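Local coordinates for protein endonuclease NucS (Thermococcus kodakarensis KOD1, PDB 5GKG) that binds DNA as an endonuclease of the NucS family and probably cleaves the 3' and 5' single-stranded extremities of branched DNA structures, at residues Ala133-Leu138 and Leu235-Arg240; Lys207-Leu212 and Glu231-Glu236. The protein carries 1 engineered substitution. All coordinates share one frame; numbering follows the deposited sequence.

Contact 1 of 2, residues Ala133-Leu138 and Leu235-Arg240; sequences AEMAEL and LEPPKR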
# COMPACT_ATOMS: atom_id res chain seq x y z
N ALA A 133 -2.46 -17.04 -4.86
CA ALA A 133 -3.46 -18.09 -4.67
C ALA A 133 -3.55 -18.98 -5.91
O ALA A 133 -3.78 -20.18 -5.80
CB ALA A 133 -4.79 -17.51 -4.33
N GLU A 134 -3.35 -18.39 -7.09
CA GLU A 134 -3.36 -19.20 -8.29
C GLU A 134 -2.16 -20.13 -8.38
O GLU A 134 -2.26 -21.24 -8.92
CB GLU A 134 -3.44 -18.30 -9.51
CG GLU A 134 -4.75 -17.55 -9.51
CD GLU A 134 -4.96 -16.73 -10.74
OE1 GLU A 134 -5.39 -17.29 -11.78
OE2 GLU A 134 -4.68 -15.52 -10.67
N MET A 135 -1.03 -19.70 -7.83
CA MET A 135 0.13 -20.57 -7.75
C MET A 135 -0.22 -21.81 -6.94
O MET A 135 0.11 -22.92 -7.33
CB MET A 135 1.31 -19.84 -7.12
CG MET A 135 2.01 -18.86 -8.03
SD MET A 135 3.35 -18.03 -7.18
CE MET A 135 4.46 -19.42 -6.91
N ALA A 136 -0.89 -21.59 -5.81
CA ALA A 136 -1.27 -22.65 -4.90
C ALA A 136 -2.20 -23.65 -5.61
O ALA A 136 -1.96 -24.87 -5.56
CB ALA A 136 -1.95 -22.07 -3.66
N GLU A 137 -3.24 -23.14 -6.26
CA GLU A 137 -4.18 -23.97 -7.03
C GLU A 137 -3.44 -24.85 -8.01
O GLU A 137 -3.64 -26.06 -8.03
CB GLU A 137 -5.20 -23.11 -7.79
CG GLU A 137 -6.55 -23.05 -7.09
CD GLU A 137 -7.03 -21.62 -6.87
OE1 GLU A 137 -7.96 -21.42 -6.05
OE2 GLU A 137 -6.48 -20.70 -7.51
N LEU A 138 -2.58 -24.24 -8.79
CA LEU A 138 -1.74 -24.95 -9.74
C LEU A 138 -1.00 -26.09 -9.07
O LEU A 138 -0.83 -27.14 -9.66
CB LEU A 138 -0.76 -23.97 -10.38
CG LEU A 138 0.30 -24.49 -11.34
CD1 LEU A 138 -0.35 -25.33 -12.41
CD2 LEU A 138 1.02 -23.32 -11.96
N LEU A 235 8.87 -20.99 -10.17
CA LEU A 235 7.52 -21.08 -10.69
C LEU A 235 6.96 -19.68 -10.91
O LEU A 235 7.05 -18.82 -10.03
CB LEU A 235 6.63 -21.86 -9.74
CG LEU A 235 5.37 -22.49 -10.35
CD1 LEU A 235 5.77 -23.69 -11.20
CD2 LEU A 235 4.39 -22.88 -9.24
N GLU A 236 6.37 -19.48 -12.08
CA GLU A 236 5.71 -18.22 -12.40
C GLU A 236 4.27 -18.36 -12.00
O GLU A 236 3.70 -19.45 -12.18
CB GLU A 236 5.80 -17.91 -13.89
CG GLU A 236 7.20 -18.00 -14.47
CD GLU A 236 7.96 -16.72 -14.27
OE1 GLU A 236 7.31 -15.70 -13.94
OE2 GLU A 236 9.20 -16.72 -14.43
N PRO A 237 3.66 -17.29 -11.45
CA PRO A 237 2.21 -17.31 -11.23
C PRO A 237 1.49 -17.47 -12.55
O PRO A 237 1.81 -16.75 -13.49
CB PRO A 237 1.92 -15.94 -10.59
CG PRO A 237 3.09 -15.10 -10.88
CD PRO A 237 4.27 -16.04 -10.96
N PRO A 238 0.54 -18.41 -12.64
CA PRO A 238 -0.20 -18.60 -13.89
C PRO A 238 -1.08 -17.39 -14.20
O PRO A 238 -1.70 -16.88 -13.27
CB PRO A 238 -1.05 -19.84 -13.60
CG PRO A 238 -1.28 -19.79 -12.11
CD PRO A 238 0.04 -19.27 -11.56
N LYS A 239 -1.14 -16.93 -15.45
CA LYS A 239 -2.18 -16.00 -15.85
C LYS A 239 -3.27 -16.77 -16.59
O LYS A 239 -3.07 -17.22 -17.71
CB LYS A 239 -1.63 -14.89 -16.74
CG LYS A 239 -0.75 -13.86 -16.03
CD LYS A 239 -0.35 -12.76 -17.00
CE LYS A 239 0.60 -11.74 -16.39
NZ LYS A 239 1.01 -10.77 -17.45
N ARG A 240 -4.41 -16.95 -15.95
CA ARG A 240 -5.47 -17.79 -16.51
C ARG A 240 -6.56 -16.91 -17.06
O ARG A 240 -6.26 -15.95 -17.77
CB ARG A 240 -6.01 -18.77 -15.45
CG ARG A 240 -4.99 -19.88 -15.11
CD ARG A 240 -5.30 -20.66 -13.83
NE ARG A 240 -4.61 -21.96 -13.83
CZ ARG A 240 -4.53 -22.78 -12.78
NH1 ARG A 240 -5.07 -22.44 -11.61
NH2 ARG A 240 -3.88 -23.93 -12.89

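Contact 2 of 2, residues Lys207-Leu212 and Glu231-Glu236; sequences KVRGIL and EFRKLE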
# COMPACT_ATOMS: atom_id res chain seq x y z
N LYS A 207 13.16 -34.44 9.74
CA LYS A 207 12.52 -34.90 8.51
C LYS A 207 11.70 -33.81 7.78
O LYS A 207 10.81 -34.13 7.01
CB LYS A 207 11.64 -36.11 8.81
CG LYS A 207 12.43 -37.37 9.20
CD LYS A 207 13.11 -38.07 8.01
CE LYS A 207 12.12 -38.81 7.10
NZ LYS A 207 11.30 -39.82 7.83
N VAL A 208 11.92 -32.54 8.10
CA VAL A 208 11.22 -31.47 7.40
C VAL A 208 12.07 -30.75 6.34
O VAL A 208 13.22 -30.40 6.58
CB VAL A 208 10.71 -30.45 8.40
CG1 VAL A 208 9.68 -29.54 7.76
CG2 VAL A 208 10.08 -31.17 9.57
N ARG A 209 11.48 -30.54 5.16
CA ARG A 209 12.10 -29.77 4.07
C ARG A 209 11.36 -28.45 3.81
O ARG A 209 10.14 -28.39 3.90
CB ARG A 209 12.13 -30.56 2.77
CG ARG A 209 13.03 -31.76 2.77
CD ARG A 209 12.66 -32.64 1.58
NE ARG A 209 12.84 -31.92 0.33
CZ ARG A 209 12.24 -32.21 -0.82
NH1 ARG A 209 11.39 -33.22 -0.88
NH2 ARG A 209 12.47 -31.48 -1.91
N GLY A 210 12.12 -27.37 3.62
CA GLY A 210 11.53 -26.12 3.18
C GLY A 210 11.79 -25.89 1.72
O GLY A 210 12.92 -26.07 1.26
N ILE A 211 10.80 -25.36 1.02
CA ILE A 211 10.98 -25.04 -0.39
C ILE A 211 10.39 -23.68 -0.68
O ILE A 211 9.21 -23.42 -0.38
CB ILE A 211 10.31 -26.06 -1.31
CG1 ILE A 211 10.84 -27.47 -1.07
CG2 ILE A 211 10.53 -25.67 -2.75
CD1 ILE A 211 10.45 -28.42 -2.18
N LEU A 212 11.21 -22.81 -1.25
CA LEU A 212 10.74 -21.50 -1.65
C LEU A 212 10.40 -21.56 -3.11
O LEU A 212 11.24 -21.90 -3.95
CB LEU A 212 11.79 -20.42 -1.36
CG LEU A 212 11.62 -19.01 -1.95
CD1 LEU A 212 10.22 -18.45 -1.82
CD2 LEU A 212 12.56 -18.15 -1.20
N GLU A 231 15.39 -24.94 0.02
CA GLU A 231 15.41 -25.20 -1.42
C GLU A 231 14.59 -24.19 -2.23
O GLU A 231 13.73 -23.50 -1.70
CB GLU A 231 14.90 -26.61 -1.69
CG GLU A 231 15.47 -27.67 -0.74
CD GLU A 231 14.87 -29.05 -1.00
OE1 GLU A 231 14.46 -29.71 -0.02
OE2 GLU A 231 14.81 -29.46 -2.18
N PHE A 232 14.89 -24.09 -3.52
CA PHE A 232 14.15 -23.18 -4.39
C PHE A 232 13.58 -23.99 -5.55
O PHE A 232 14.25 -24.89 -6.06
CB PHE A 232 15.07 -22.03 -4.87
CG PHE A 232 14.45 -21.12 -5.92
CD1 PHE A 232 13.50 -20.17 -5.58
CD2 PHE A 232 14.82 -21.22 -7.26
CE1 PHE A 232 12.92 -19.36 -6.55
CE2 PHE A 232 14.25 -20.41 -8.23
CZ PHE A 232 13.30 -19.48 -7.87
N ARG A 233 12.33 -23.72 -5.92
CA ARG A 233 11.76 -24.15 -7.20
C ARG A 233 11.19 -22.93 -7.92
O ARG A 233 10.36 -22.20 -7.38
CB ARG A 233 10.65 -25.20 -7.04
CG ARG A 233 11.04 -26.64 -7.45
CD ARG A 233 12.17 -27.18 -6.53
NE ARG A 233 12.19 -28.64 -6.36
CZ ARG A 233 13.12 -29.30 -5.67
NH1 ARG A 233 14.12 -28.65 -5.08
NH2 ARG A 233 13.06 -30.63 -5.58
N LYS A 234 11.64 -22.74 -9.15
CA LYS A 234 11.19 -21.65 -9.98
C LYS A 234 9.77 -21.91 -10.48
O LYS A 234 9.49 -22.94 -11.10
CB LYS A 234 12.14 -21.44 -11.15
CG LYS A 234 11.79 -20.24 -12.01
CD LYS A 234 12.81 -20.04 -13.11
CE LYS A 234 12.37 -18.92 -14.05
NZ LYS A 234 13.15 -18.97 -15.32
N LEU A 235 8.87 -20.99 -10.17
CA LEU A 235 7.52 -21.08 -10.69
C LEU A 235 6.96 -19.68 -10.91
O LEU A 235 7.05 -18.82 -10.03
CB LEU A 235 6.63 -21.86 -9.74
CG LEU A 235 5.37 -22.49 -10.35
CD1 LEU A 235 5.77 -23.69 -11.20
CD2 LEU A 235 4.39 -22.88 -9.24
N GLU A 236 6.37 -19.48 -12.08
CA GLU A 236 5.71 -18.22 -12.40
C GLU A 236 4.27 -18.36 -12.00
O GLU A 236 3.70 -19.45 -12.18
CB GLU A 236 5.80 -17.91 -13.89
CG GLU A 236 7.20 -18.00 -14.47
CD GLU A 236 7.96 -16.72 -14.27
OE1 GLU A 236 7.31 -15.70 -13.94
OE2 GLU A 236 9.20 -16.72 -14.43
O HOH W 1 14.92 -28.21 2.44

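Contact 1 of 2, residues Ala133-Leu138 and Leu235-Arg240
Glu134 and Pro238 meet where the C-terminal tail, 235-240, crosses helix 132-141 of the nuclease domain. Glu134 can be followed outward. Its CB lies 3.7 Å from CG of the Pro238 ring. With CG placed anti to the carbonyl carbon (chi1 -65°) and the chain extended beyond it, the carboxylate runs along the tail, its CD 4.1 Å from Pro238 O. Atom OE1 comes within 3.9 Å of Arg240 CD but is hydrogen-bonded to Thr129 OG1, while OE2 takes the backbone N-H of Ser131. The Glu134 and Arg240 chains run antiparallel alongside one another, their flat groups 51° apart; OE1 stays 5.2 Å from Arg240 NE, too far for a salt bridge, so any attraction is probably only long-range. Arg240, poorly ordered, forms a salt bridge through NH2 to Glu141; that NH2 lies 3.8 Å from Leu138 CD1, and the guanidinium edge meets Glu137 CB. Thr129 OG1 also bonds Arg240 N; an alanine in place of Glu134 would probably leave this hydroxyl and Ser131 N without their carboxylate partner and Arg240 CD without the acid beside it.

Further along, Met135 lies beside Pro237, pointing the same way, its CG 3.6 Å from Pro237 CA. A bend at chi3 (66°) sends CE past Leu235, 4.2 Å from CD2, and the side chain also touches Val213 and Leu180 of the central sheet. Leu138 passes Pro238 in the opposite direction, CD2 approaching the ring CD. No hydrogen bond links the segments, and the two prolines offer no N-H: van der Waals packing of prolines, leucines, methionine and the aliphatic parts of Glu134 and Arg240 holds the tail, with polar fixing left to surrounding residues and to Lys239, which pairs with Asp42 of the second subunit.

Contact 2 of 2, residues Lys207-Leu212 and Glu231-Glu236
Arg209 and Glu231 cross at an angle as side chains, yet their flat ends lie nearly coplanar, guanidinium and carboxylate planes 25° apart. Arg209 grips side-on with two nitrogens: NE reaches the syn lone pair of Glu231 OE1 at 2.8 Å, nearly straight at 168° and within the guanidinium plane, while NH2 meets OE2 at 3.1 Å, somewhat out of the carboxylate plane. The bend of Arg209 at chi3 (61°) turns this edge to the acid. Its other partners, Asp170 at NH1 and Glu147 at NH2, widen the ion network. Arg233 NH1 adds a weak bond to Glu231 OE2, and its guanidinium has Ile211 CD1 over one face; Glu231, shared by both arginines, would probably offset the closeness of Arg209 NH2 and Arg233 NH2.

These residues sit on neighbouring parallel strands of a beta-alpha-beta unit, 208-214 and 231-234 joined through helix 219-227, in the mixed sheet of the PD-(D/E)XK-type nuclease domain. Bridges pair Ile211 with Glu231 and Leu212 with Phe232. The ladder runs from Glu231 N to Gly210 O (3.0 Å), from Leu212 N to Glu231 O (2.7 Å) and from Arg233 N to Leu212 O (2.9 Å). On the face of Leu212 and Phe232, Leu212 CG comes 4.2 Å from Phe232 CD1, and both side chains touch Leu217. A water donates to Gly210 O and Glu231 OE1, linking the ladder to the salt bridge.

Both contacts lie in the C-terminal nuclease domain, their centres 15 Å apart, and share Leu235 and Glu236, where strand 231-234, outermost in this chain's sheet, gives way to the tail. Contact 2 is partly buried and joins two strands of one sheet through directional backbone bonds, with a charged network along one face. Contact 1 is a surface contact between loop and helix, without a hydrogen bond across it, and relies on packing of proline, leucine and methionine together with the stems of Glu134 and Arg240. Strand 208-214 enters both: it is one side of contact 2, and its Val213 touches Met135 and Leu235 in contact 1. Of the two, contact 1 alone involves the second subunit, through Lys239, and comes closer to the bound DNA.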